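PDB 2PHP: bifunctional thiamine biosynthesis protein ThiDN from Methanocaldococcus jannaschii DSM 2661, which probably phosphorylates hydroxymethylpyrimidine and its phosphate and, through the ThiN domain present here, joins the pyrimidine and thiazole halves into thiamine phosphate. Local coordinates for residues G34-E39 / G74-I79; M97-D102 / K172-I177. All coordinates share one frame; numbering follows the deposited sequence.

Contact 1 (G34-E39 / G74-I79)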
# COMPACT_ATOMS: atom_id res chain seq x y z
N GLY B 34 14.76 9.60 -0.76
CA GLY B 34 13.66 9.36 0.15
C GLY B 34 14.04 9.62 1.59
O GLY B 34 15.23 9.64 1.93
N SER B 35 13.05 9.81 2.45
CA SER B 35 13.32 10.06 3.86
C SER B 35 12.94 8.87 4.72
O SER B 35 12.15 8.02 4.31
CB SER B 35 12.51 11.25 4.37
OG SER B 35 12.79 12.43 3.66
N ASN B 36 13.50 8.81 5.92
CA ASN B 36 13.14 7.76 6.86
C ASN B 36 13.18 8.40 8.23
O ASN B 36 13.81 9.44 8.42
CB ASN B 36 14.11 6.58 6.80
CG ASN B 36 13.50 5.28 7.37
OD1 ASN B 36 12.48 5.31 8.06
ND2 ASN B 36 14.14 4.15 7.08
N ILE B 37 12.48 7.81 9.19
CA ILE B 37 12.47 8.34 10.54
C ILE B 37 12.75 7.15 11.46
O ILE B 37 12.18 6.07 11.29
CB ILE B 37 11.12 9.02 10.88
CG1 ILE B 37 11.18 9.66 12.27
CG2 ILE B 37 9.98 8.02 10.78
CD1 ILE B 37 10.07 10.63 12.56
N ALA B 38 13.65 7.37 12.42
CA ALA B 38 14.06 6.32 13.34
C ALA B 38 14.13 6.79 14.79
O ALA B 38 14.32 7.98 15.08
CB ALA B 38 15.42 5.78 12.92
N GLU B 39 13.99 5.83 15.70
CA GLU B 39 14.06 6.11 17.12
C GLU B 39 14.66 4.89 17.79
O GLU B 39 14.35 3.74 17.43
CB GLU B 39 12.68 6.40 17.69
CG GLU B 39 12.71 6.96 19.12
CD GLU B 39 11.32 7.26 19.67
OE1 GLU B 39 10.56 8.00 19.01
OE2 GLU B 39 10.99 6.76 20.78
N GLY B 74 15.90 -2.50 13.71
CA GLY B 74 16.94 -2.97 12.81
C GLY B 74 16.66 -2.63 11.37
O GLY B 74 17.44 -2.98 10.49
N ALA B 75 15.56 -1.95 11.10
CA ALA B 75 15.24 -1.60 9.72
C ALA B 75 16.29 -0.69 9.07
O ALA B 75 16.65 -0.90 7.91
CB ALA B 75 13.86 -0.95 9.61
N SER B 76 16.79 0.30 9.81
CA SER B 76 17.76 1.24 9.23
C SER B 76 19.15 1.39 9.87
O SER B 76 19.31 2.11 10.85
CB SER B 76 17.12 2.63 9.13
OG SER B 76 18.02 3.58 8.57
N GLU B 77 20.15 0.74 9.29
CA GLU B 77 21.52 0.87 9.80
C GLU B 77 22.01 2.30 9.59
O GLU B 77 22.67 2.88 10.45
CB GLU B 77 22.46 -0.09 9.07
CG GLU B 77 22.37 -1.52 9.56
CD GLU B 77 23.00 -2.50 8.60
OE1 GLU B 77 24.15 -2.27 8.20
OE2 GLU B 77 22.33 -3.50 8.25
N HIS B 78 21.65 2.87 8.44
CA HIS B 78 22.05 4.23 8.06
C HIS B 78 21.71 5.29 9.11
O HIS B 78 22.61 5.92 9.65
CB HIS B 78 21.39 4.60 6.72
CG HIS B 78 21.79 5.95 6.21
ND1 HIS B 78 23.04 6.22 5.70
CD2 HIS B 78 21.10 7.12 6.15
CE1 HIS B 78 23.11 7.49 5.35
NE2 HIS B 78 21.94 8.06 5.61
N ILE B 79 20.42 5.49 9.39
CA ILE B 79 20.02 6.49 10.39
C ILE B 79 20.43 6.03 11.79
O ILE B 79 20.61 6.84 12.69
CB ILE B 79 18.49 6.73 10.38
CG1 ILE B 79 18.03 7.20 9.00
CG2 ILE B 79 18.12 7.77 11.42
CD1 ILE B 79 18.55 8.56 8.60
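Asn36 OD1, in the side chain that meets Ser76 across this contact, is gripped by two backbone N-H groups. One belongs to Leu53 on the adjacent strand; the other is the amide of the next residue, with Ile37 N 2.7 Å from Asn36 OD1. This second bond is short but bent (130° at the hydrogen), and its donor lies tilted 25° from the carbonyl plane, donor and acceptor sitting on neighbouring residues. Holding OD1 at two points fixes the rotation of the carboxamide and leaves ND2 beside residues 74-79, where Asn36 ND2 rests 3.9 Å from Ser76 CB. That meeting is van der Waals only, since ND2 finds its hydrogen bond outside the two segments. The torsion that places the amide here sets CG anti to the backbone N (chi1 -159°). Replacing Asn36 with an alanine would probably leave the Leu53 and Ile37 amides without this acceptor and open a gap beside Ser76 CB. Two residues on, the contact turns apolar: Ala38 CB packs against Ile79 CG2 at 3.7 Å, with Ile79 CB just behind. With only a methyl on the strand side, the CA atoms of Ala38 and Ile79 are 6.7 Å apart. Ser76 is the N-cap of helix 77-87, its OG accepting from Ile79 N, although the position of that hydroxyl is less certain than the rest. Ile79 also reaches Cys96 and Asn98, while Ile37 points to the other face, against Leu15 and Ile19 of helix 8-22. What results is a capped helix start laid on the central sheet of the ThiN domain, a mixed sheet flanked by helices on both faces in an alpha/beta fold.

Contact 2 (M97-D102 / K172-I177)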
# COMPACT_ATOMS: atom_id res chain seq x y z
N MSE B 97 15.48 12.07 11.62
CA MSE B 97 14.80 11.97 10.33
C MSE B 97 15.58 12.79 9.32
O MSE B 97 15.97 13.92 9.61
CB MSE B 97 13.38 12.54 10.43
CG MSE B 97 12.69 12.63 9.08
SE MSE B 97 10.86 13.19 9.22
CE MSE B 97 10.26 12.84 7.41
N ASN B 98 15.84 12.23 8.14
CA ASN B 98 16.57 12.97 7.12
C ASN B 98 15.58 13.62 6.17
O ASN B 98 14.59 13.00 5.78
CB ASN B 98 17.53 12.06 6.35
CG ASN B 98 16.81 10.98 5.55
OD1 ASN B 98 16.16 10.10 6.11
ND2 ASN B 98 16.93 11.05 4.22
N ILE B 99 15.82 14.89 5.83
CA ILE B 99 14.96 15.62 4.91
C ILE B 99 15.78 16.34 3.85
O ILE B 99 17.00 16.47 3.97
CB ILE B 99 14.08 16.66 5.66
CG1 ILE B 99 14.96 17.78 6.22
CG2 ILE B 99 13.32 15.98 6.79
CD1 ILE B 99 14.15 18.85 6.94
N LYS B 100 15.11 16.77 2.79
CA LYS B 100 15.78 17.44 1.69
C LYS B 100 16.55 18.69 2.14
O LYS B 100 16.09 19.45 3.00
CB LYS B 100 14.77 17.79 0.61
CG LYS B 100 15.36 18.41 -0.63
CD LYS B 100 14.25 18.90 -1.55
CE LYS B 100 14.82 19.40 -2.87
NZ LYS B 100 13.72 19.93 -3.72
N TYR B 101 17.72 18.88 1.55
CA TYR B 101 18.57 20.01 1.86
C TYR B 101 18.30 21.23 0.99
O TYR B 101 17.88 21.11 -0.15
CB TYR B 101 20.03 19.61 1.68
CG TYR B 101 20.99 20.78 1.69
CD1 TYR B 101 21.46 21.32 2.89
CD2 TYR B 101 21.43 21.35 0.49
CE1 TYR B 101 22.35 22.38 2.90
CE2 TYR B 101 22.32 22.41 0.49
CZ TYR B 101 22.78 22.92 1.69
OH TYR B 101 23.69 23.96 1.69
N ASP B 102 18.55 22.42 1.55
CA ASP B 102 18.38 23.68 0.83
C ASP B 102 19.16 24.77 1.57
O ASP B 102 18.87 25.07 2.73
CB ASP B 102 16.90 24.06 0.74
CG ASP B 102 16.68 25.39 0.02
OD1 ASP B 102 17.19 26.43 0.48
OD2 ASP B 102 15.98 25.39 -1.02
N LYS B 172 7.83 17.37 15.01
CA LYS B 172 7.36 18.71 15.33
C LYS B 172 8.35 19.73 14.77
O LYS B 172 7.94 20.73 14.18
CB LYS B 172 7.20 18.88 16.85
CG LYS B 172 6.09 18.04 17.46
CD LYS B 172 4.71 18.43 16.94
CE LYS B 172 3.62 17.59 17.58
NZ LYS B 172 3.70 17.63 19.07
N LYS B 173 9.65 19.48 14.94
CA LYS B 173 10.67 20.39 14.41
C LYS B 173 10.57 20.45 12.89
O LYS B 173 10.62 21.54 12.29
CB LYS B 173 12.08 19.92 14.80
CG LYS B 173 12.38 19.99 16.29
CD LYS B 173 13.81 19.53 16.59
CE LYS B 173 14.01 19.29 18.08
NZ LYS B 173 15.41 18.87 18.37
N VAL B 174 10.43 19.28 12.26
CA VAL B 174 10.31 19.19 10.81
C VAL B 174 9.12 20.00 10.29
O VAL B 174 9.20 20.61 9.22
CB VAL B 174 10.14 17.72 10.34
CG1 VAL B 174 9.67 17.68 8.89
CG2 VAL B 174 11.47 16.97 10.49
N GLU B 175 8.02 20.01 11.03
CA GLU B 175 6.84 20.76 10.62
C GLU B 175 7.16 22.26 10.61
O GLU B 175 6.74 22.99 9.71
CB GLU B 175 5.68 20.50 11.58
CG GLU B 175 4.44 21.35 11.32
CD GLU B 175 3.32 21.01 12.29
OE1 GLU B 175 3.60 20.90 13.50
OE2 GLU B 175 2.16 20.86 11.84
N VAL B 176 7.91 22.71 11.60
CA VAL B 176 8.29 24.12 11.68
C VAL B 176 9.14 24.45 10.46
O VAL B 176 8.90 25.46 9.79
CB VAL B 176 9.11 24.40 12.97
CG1 VAL B 176 9.63 25.83 12.96
CG2 VAL B 176 8.23 24.16 14.20
N ILE B 177 10.11 23.59 10.16
CA ILE B 177 11.00 23.77 9.03
C ILE B 177 10.21 23.78 7.72
O ILE B 177 10.46 24.60 6.83
CB ILE B 177 12.06 22.65 8.96
CG1 ILE B 177 13.02 22.76 10.15
CG2 ILE B 177 12.83 22.71 7.65
CD1 ILE B 177 14.02 21.63 10.24
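No flat group enters the interface where Met97 and Ile99 meet Val174 and Ile177; it is built wholly from branched and extended apolar chains. Aromatic rings stay at the margins: Phe27 adjoins Met97 from a loop, and the side chain of Tyr101 packs with Ile106, Pro158 and Ile160 instead of facing the helix. Val174 is the residue that meets both strand side chains. Its CG2 branch does the touching, lying 4.0 Å from Met97 SE and 4.3 Å from Ile99 CG2, and so rests against two side chains that leave the strand on the same face. Met97, present as selenomethionine, gets there by full extension, with chi1 173° and the chain straight beyond CG, and crosses the valine at about a right angle. Ile99 is different: CG1 stands between the backbone N and the carbonyl carbon (chi1 68°), which carries CD1 along to Ile177, with Ile99 CD1 and Ile177 CG2 4.1 Å apart. Val174 and Ile177, three residues apart on the helix, thus present one apolar stripe to two strand residues spaced by two. The stripe can follow the strand because the segments run almost parallel, 10° between directions with axes 10.6 Å apart. Ile177 is further enclosed by Leu29 and by Leu105 and Leu109 of helix 103-109, and beside the stripe Lys173 lies on Val162 and forms a salt bridge with Asp146. Helix 167-185 folds back from strand 159-164 to lie over that strand's neighbour, 95-100, whose Met97 and Ile99 bond through their backbones to Val162 and Ile160.

Overall arrangement
Both contacts are buried and set a helix on the same mixed sheet, contact 1 by strand 37-40 and contact 2 by its antiparallel neighbour 95-100. They use opposite faces: helix 77-87 covers one, helix 167-185 the other. Their chemistry differs accordingly. Contact 1 lies at a helix start and sets a carboxamide held by backbone amides beside a serine, next to a methyl-to-methyl contact, whereas contact 2 lies within a helix and is purely apolar. Their centres are about 15 Å apart, and Asn98 bridges them, its OD1 and ND2 probably hydrogen-bonded to Asn36 N and Gly34 O. Residues on one strand thus serve both layers: Asn98 faces Ile79, while Met97 and Ile99 face Val174.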